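Local coordinates for 28 kDa product (Pseudomonas syringae pv. phaseolicola, PDB 1UKF), which acts as a papain-like cysteine protease, cleaving itself and serving as a virulence factor injected by the bacterium into infected plant cells, at residues Q56-A61 and A72-A77; A80-A85 and K119-L124. One frame throughout, in Å; residues are numbered along the deposited sequence.

Contact 1 of 2, residues Q56-A61 and A72-A77; sequences QVYNDA and APFFTA
Ala77 places its methyl group over one face of the Tyr58 ring, the tightest apolar approach between 56-61 and 72-77. CE1 of Tyr58 lies 3.5 Å from CB of Ala77, and that CB sits 3.9 Å from the Tyr58 ring centroid, 29° off the ring normal, which meets the geometry of a CH-pi contact. The torsion explains the reach: with CG of Tyr58 opposite its own backbone N (chi1 173°), the ring runs out from its helix and its end draws nearer to the partner helix than its root does.

Apolar packing continues where the backbones come closest. Ala61 and Ala77 point at each other: CA of Ala61 is 4.9 Å from CA of Ala77. CB of Ala61 is 4.3 Å from CB of Ala77; two side chains of one carbon each permit this close passage.

The polar contribution is slight. The Tyr58 hydroxyl meets the Phe74 ring at its edge and in its plane, OH to CD2 being 3.7 Å, a van der Waals contact. A water links OH of Tyr58 to the carbonyl O of Phe74, but both legs are weak. Outside the interface, a bond from the N-cap Ala72 N to the Asp70 carboxylate fixes the start of helix 73-84.

The short axes approach to 8.9 Å and run at 143° between their N-to-C directions, so the chain turns back on itself as a helical hairpin of helices 46-67 and 73-84. It belongs to the helical part of the papain-like fold, with the Tyr58 side chain about 7 Å from that of the active-site Cys18.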
# COMPACT_ATOMS: atom_id res chain seq x y z
N GLN A 56 1.17 -15.19 -2.11
CA GLN A 56 1.88 -16.43 -1.81
C GLN A 56 3.37 -16.21 -2.05
O GLN A 56 4.20 -16.80 -1.35
CB GLN A 56 1.36 -17.58 -2.68
CG GLN A 56 -0.08 -17.97 -2.38
CD GLN A 56 -0.41 -19.35 -2.90
OE1 GLN A 56 -0.01 -19.73 -4.00
NE2 GLN A 56 -1.17 -20.11 -2.11
N VAL A 57 3.72 -15.38 -3.03
CA VAL A 57 5.12 -15.07 -3.29
C VAL A 57 5.64 -14.34 -2.05
O VAL A 57 6.74 -14.61 -1.57
CB VAL A 57 5.28 -14.17 -4.53
CG1 VAL A 57 6.73 -13.71 -4.66
CG2 VAL A 57 4.87 -14.93 -5.79
N TYR A 58 4.84 -13.41 -1.53
CA TYR A 58 5.19 -12.66 -0.33
C TYR A 58 5.39 -13.62 0.84
O TYR A 58 6.40 -13.55 1.55
CB TYR A 58 4.07 -11.66 0.00
CG TYR A 58 4.25 -10.95 1.33
CD1 TYR A 58 5.04 -9.81 1.43
CD2 TYR A 58 3.63 -11.44 2.48
CE1 TYR A 58 5.20 -9.16 2.66
CE2 TYR A 58 3.79 -10.80 3.70
CZ TYR A 58 4.58 -9.67 3.79
OH TYR A 58 4.74 -9.04 5.00
N ASN A 59 4.43 -14.52 1.05
CA ASN A 59 4.50 -15.49 2.15
C ASN A 59 5.70 -16.42 2.02
O ASN A 59 6.35 -16.73 3.02
CB ASN A 59 3.23 -16.34 2.23
CG ASN A 59 2.04 -15.57 2.75
OD1 ASN A 59 2.19 -14.59 3.48
ND2 ASN A 59 0.84 -16.03 2.40
N ASP A 60 5.97 -16.88 0.80
CA ASP A 60 7.10 -17.78 0.57
C ASP A 60 8.40 -17.08 0.96
O ASP A 60 9.26 -17.66 1.62
CB ASP A 60 7.19 -18.19 -0.91
CG ASP A 60 6.06 -19.12 -1.33
OD1 ASP A 60 5.33 -19.62 -0.45
OD2 ASP A 60 5.92 -19.35 -2.55
N ALA A 61 8.54 -15.82 0.54
CA ALA A 61 9.74 -15.06 0.86
C ALA A 61 9.84 -14.78 2.35
O ALA A 61 10.93 -14.80 2.92
CB ALA A 61 9.75 -13.75 0.08
N ALA A 72 15.89 -8.34 8.51
CA ALA A 72 14.71 -7.58 8.12
C ALA A 72 13.82 -8.45 7.24
O ALA A 72 13.67 -8.20 6.04
CB ALA A 72 15.12 -6.31 7.37
N PRO A 73 13.19 -9.48 7.82
CA PRO A 73 12.31 -10.40 7.08
C PRO A 73 11.15 -9.80 6.32
O PRO A 73 10.83 -10.24 5.22
CB PRO A 73 11.86 -11.39 8.16
CG PRO A 73 11.90 -10.58 9.42
CD PRO A 73 13.19 -9.82 9.26
N PHE A 74 10.49 -8.79 6.90
CA PHE A 74 9.36 -8.16 6.23
C PHE A 74 9.81 -7.29 5.06
O PHE A 74 9.13 -7.22 4.05
CB PHE A 74 8.52 -7.37 7.23
CG PHE A 74 7.93 -8.23 8.32
CD1 PHE A 74 8.54 -8.33 9.56
CD2 PHE A 74 6.79 -8.99 8.07
CE1 PHE A 74 8.03 -9.18 10.54
CE2 PHE A 74 6.27 -9.84 9.05
CZ PHE A 74 6.90 -9.93 10.28
N PHE A 75 10.97 -6.64 5.20
CA PHE A 75 11.49 -5.83 4.10
C PHE A 75 11.85 -6.79 2.97
O PHE A 75 11.63 -6.50 1.80
CB PHE A 75 12.75 -5.07 4.53
CG PHE A 75 12.48 -3.81 5.30
CD1 PHE A 75 13.51 -2.91 5.56
CD2 PHE A 75 11.20 -3.52 5.78
CE1 PHE A 75 13.28 -1.74 6.28
CE2 PHE A 75 10.96 -2.35 6.50
CZ PHE A 75 12.00 -1.46 6.75
N THR A 76 12.39 -7.95 3.33
CA THR A 76 12.77 -8.95 2.35
C THR A 76 11.54 -9.49 1.61
O THR A 76 11.55 -9.62 0.38
CB THR A 76 13.52 -10.11 3.02
OG1 THR A 76 14.75 -9.62 3.56
CG2 THR A 76 13.82 -11.23 2.02
N ALA A 77 10.48 -9.80 2.36
CA ALA A 77 9.25 -10.32 1.77
C ALA A 77 8.58 -9.30 0.85
O ALA A 77 8.14 -9.64 -0.25
CB ALA A 77 8.29 -10.75 2.87
O HOH W 1 6.00 -5.97 4.96

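Contact 2 of 2, residues A80-A85 and K119-L124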
# COMPACT_ATOMS: atom_id res chain seq x y z
N ALA A 80 10.47 -9.03 -2.30
CA ALA A 80 10.26 -10.20 -3.15
C ALA A 80 8.98 -10.11 -3.97
O ALA A 80 8.98 -10.42 -5.16
CB ALA A 80 10.24 -11.47 -2.29
N VAL A 81 7.89 -9.67 -3.35
CA VAL A 81 6.64 -9.59 -4.09
C VAL A 81 6.66 -8.51 -5.16
O VAL A 81 6.09 -8.70 -6.24
CB VAL A 81 5.42 -9.39 -3.14
CG1 VAL A 81 5.43 -8.01 -2.51
CG2 VAL A 81 4.12 -9.63 -3.91
N ILE A 82 7.33 -7.39 -4.92
CA ILE A 82 7.37 -6.36 -5.96
C ILE A 82 8.32 -6.76 -7.09
O ILE A 82 8.06 -6.43 -8.25
CB ILE A 82 7.70 -4.94 -5.40
CG1 ILE A 82 9.12 -4.88 -4.83
CG2 ILE A 82 6.68 -4.56 -4.34
CD1 ILE A 82 10.17 -4.50 -5.86
N GLU A 83 9.39 -7.47 -6.77
CA GLU A 83 10.32 -7.90 -7.82
C GLU A 83 9.66 -8.97 -8.69
O GLU A 83 9.88 -9.02 -9.90
CB GLU A 83 11.61 -8.45 -7.22
CG GLU A 83 12.41 -7.41 -6.46
CD GLU A 83 13.79 -7.90 -6.07
OE1 GLU A 83 13.94 -9.11 -5.79
OE2 GLU A 83 14.72 -7.06 -6.02
N ASP A 84 8.84 -9.81 -8.08
CA ASP A 84 8.13 -10.85 -8.80
C ASP A 84 7.18 -10.22 -9.82
O ASP A 84 6.89 -10.82 -10.86
CB ASP A 84 7.32 -11.72 -7.83
CG ASP A 84 6.44 -12.73 -8.54
OD1 ASP A 84 6.98 -13.70 -9.11
OD2 ASP A 84 5.20 -12.56 -8.52
N ALA A 85 6.71 -9.02 -9.52
CA ALA A 85 5.79 -8.29 -10.38
C ALA A 85 6.50 -7.49 -11.47
O ALA A 85 5.86 -6.79 -12.26
CB ALA A 85 4.92 -7.36 -9.55
N LYS A 119 5.94 5.20 -7.60
CA LYS A 119 5.05 4.11 -7.22
C LYS A 119 5.58 3.53 -5.92
O LYS A 119 6.80 3.43 -5.74
CB LYS A 119 5.01 3.02 -8.29
CG LYS A 119 4.22 3.41 -9.53
CD LYS A 119 3.98 2.20 -10.42
CE LYS A 119 3.10 2.56 -11.61
NZ LYS A 119 3.79 3.50 -12.53
N HIS A 120 4.68 3.15 -5.02
CA HIS A 120 5.11 2.58 -3.75
C HIS A 120 4.20 1.49 -3.23
O HIS A 120 2.99 1.51 -3.46
CB HIS A 120 5.12 3.63 -2.63
CG HIS A 120 6.15 4.69 -2.77
ND1 HIS A 120 7.34 4.70 -2.07
CD2 HIS A 120 6.16 5.82 -3.52
CE1 HIS A 120 8.03 5.78 -2.38
NE2 HIS A 120 7.33 6.48 -3.25
N LEU A 121 4.81 0.55 -2.53
CA LEU A 121 4.08 -0.46 -1.80
C LEU A 121 4.36 0.12 -0.41
O LEU A 121 5.50 0.47 -0.11
CB LEU A 121 4.72 -1.85 -1.91
CG LEU A 121 4.06 -2.90 -1.00
CD1 LEU A 121 2.63 -3.17 -1.44
CD2 LEU A 121 4.88 -4.18 -1.05
N LEU A 122 3.33 0.26 0.42
CA LEU A 122 3.53 0.81 1.75
C LEU A 122 3.03 -0.18 2.79
O LEU A 122 2.06 -0.89 2.56
CB LEU A 122 2.75 2.12 1.92
CG LEU A 122 2.99 3.27 0.94
CD1 LEU A 122 2.02 4.40 1.23
CD2 LEU A 122 4.43 3.76 1.04
N SER A 123 3.71 -0.24 3.92
CA SER A 123 3.28 -1.14 4.97
C SER A 123 2.96 -0.33 6.22
O SER A 123 3.73 0.54 6.63
CB SER A 123 4.36 -2.19 5.27
OG SER A 123 5.61 -1.58 5.55
N LEU A 124 1.78 -0.58 6.79
CA LEU A 124 1.35 0.10 8.00
C LEU A 124 1.64 -0.85 9.15
O LEU A 124 1.17 -1.99 9.15
CB LEU A 124 -0.15 0.41 7.95
CG LEU A 124 -0.66 1.22 6.77
CD1 LEU A 124 -2.15 1.47 6.92
CD2 LEU A 124 0.09 2.54 6.69
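Leu121 reaches from its strand toward the helix with one methyl, CD2, which meets both Val81 and Ile82. The closer partner is Ile82, whose CG2 stands 3.8 Å from CD2 of Leu121; the same CG2 is 4.1 Å from CB of Leu121, so this branch lies against the root as well as the end of the leucine. These two side chains meet at a slant. Val81 is set differently: it crosses Leu121 at about a right angle and offers CG1, 4.1 Å from CD2 of Leu121.

Rotation about the first bond decides which branch of Ile82 is used. Its CG1 occupies the position between backbone N and carbonyl carbon (chi1 65°), and the longer arm ending in CD1 leads away from the strand while CG2 is left to touch it.

The backbones stay well apart: even the nearest CA atoms, those of Ile82 and Leu121, are 7.9 Å from each other. All three touching residues are buried. Around them, Ile82 also packs on Val186, Val81 on Thr23, and Leu121 on Ser22, so that strand 178-187 and helix 18-27 border the same buried cluster. Here helix 73-84 lies against the central antiparallel sheet of a papain-like fold, close to the helix that carries the active-site Cys18 at its start.

From the N terminus, the chain passes through helices 18-27 and 34-41 to helix 46-67, where contact 1 opens; it closes after ten intervening residues, six of them the end of helix 46-67, as helix 73-84 returns alongside. Contact 2 opens just afterwards on that same helix and closes a longer loop of 33 residues, containing strand 88-97 and helix 102-113, at strand 119-126. The loops therefore follow in series and neither nest nor cross. Their centres lie 10 Å apart, and they touch directly, CB of Tyr58 being 4.1 Å from CB of Val81. Helix 73-84 is shared by both, joining helix 46-67 on one hand to the antiparallel sheet on the other.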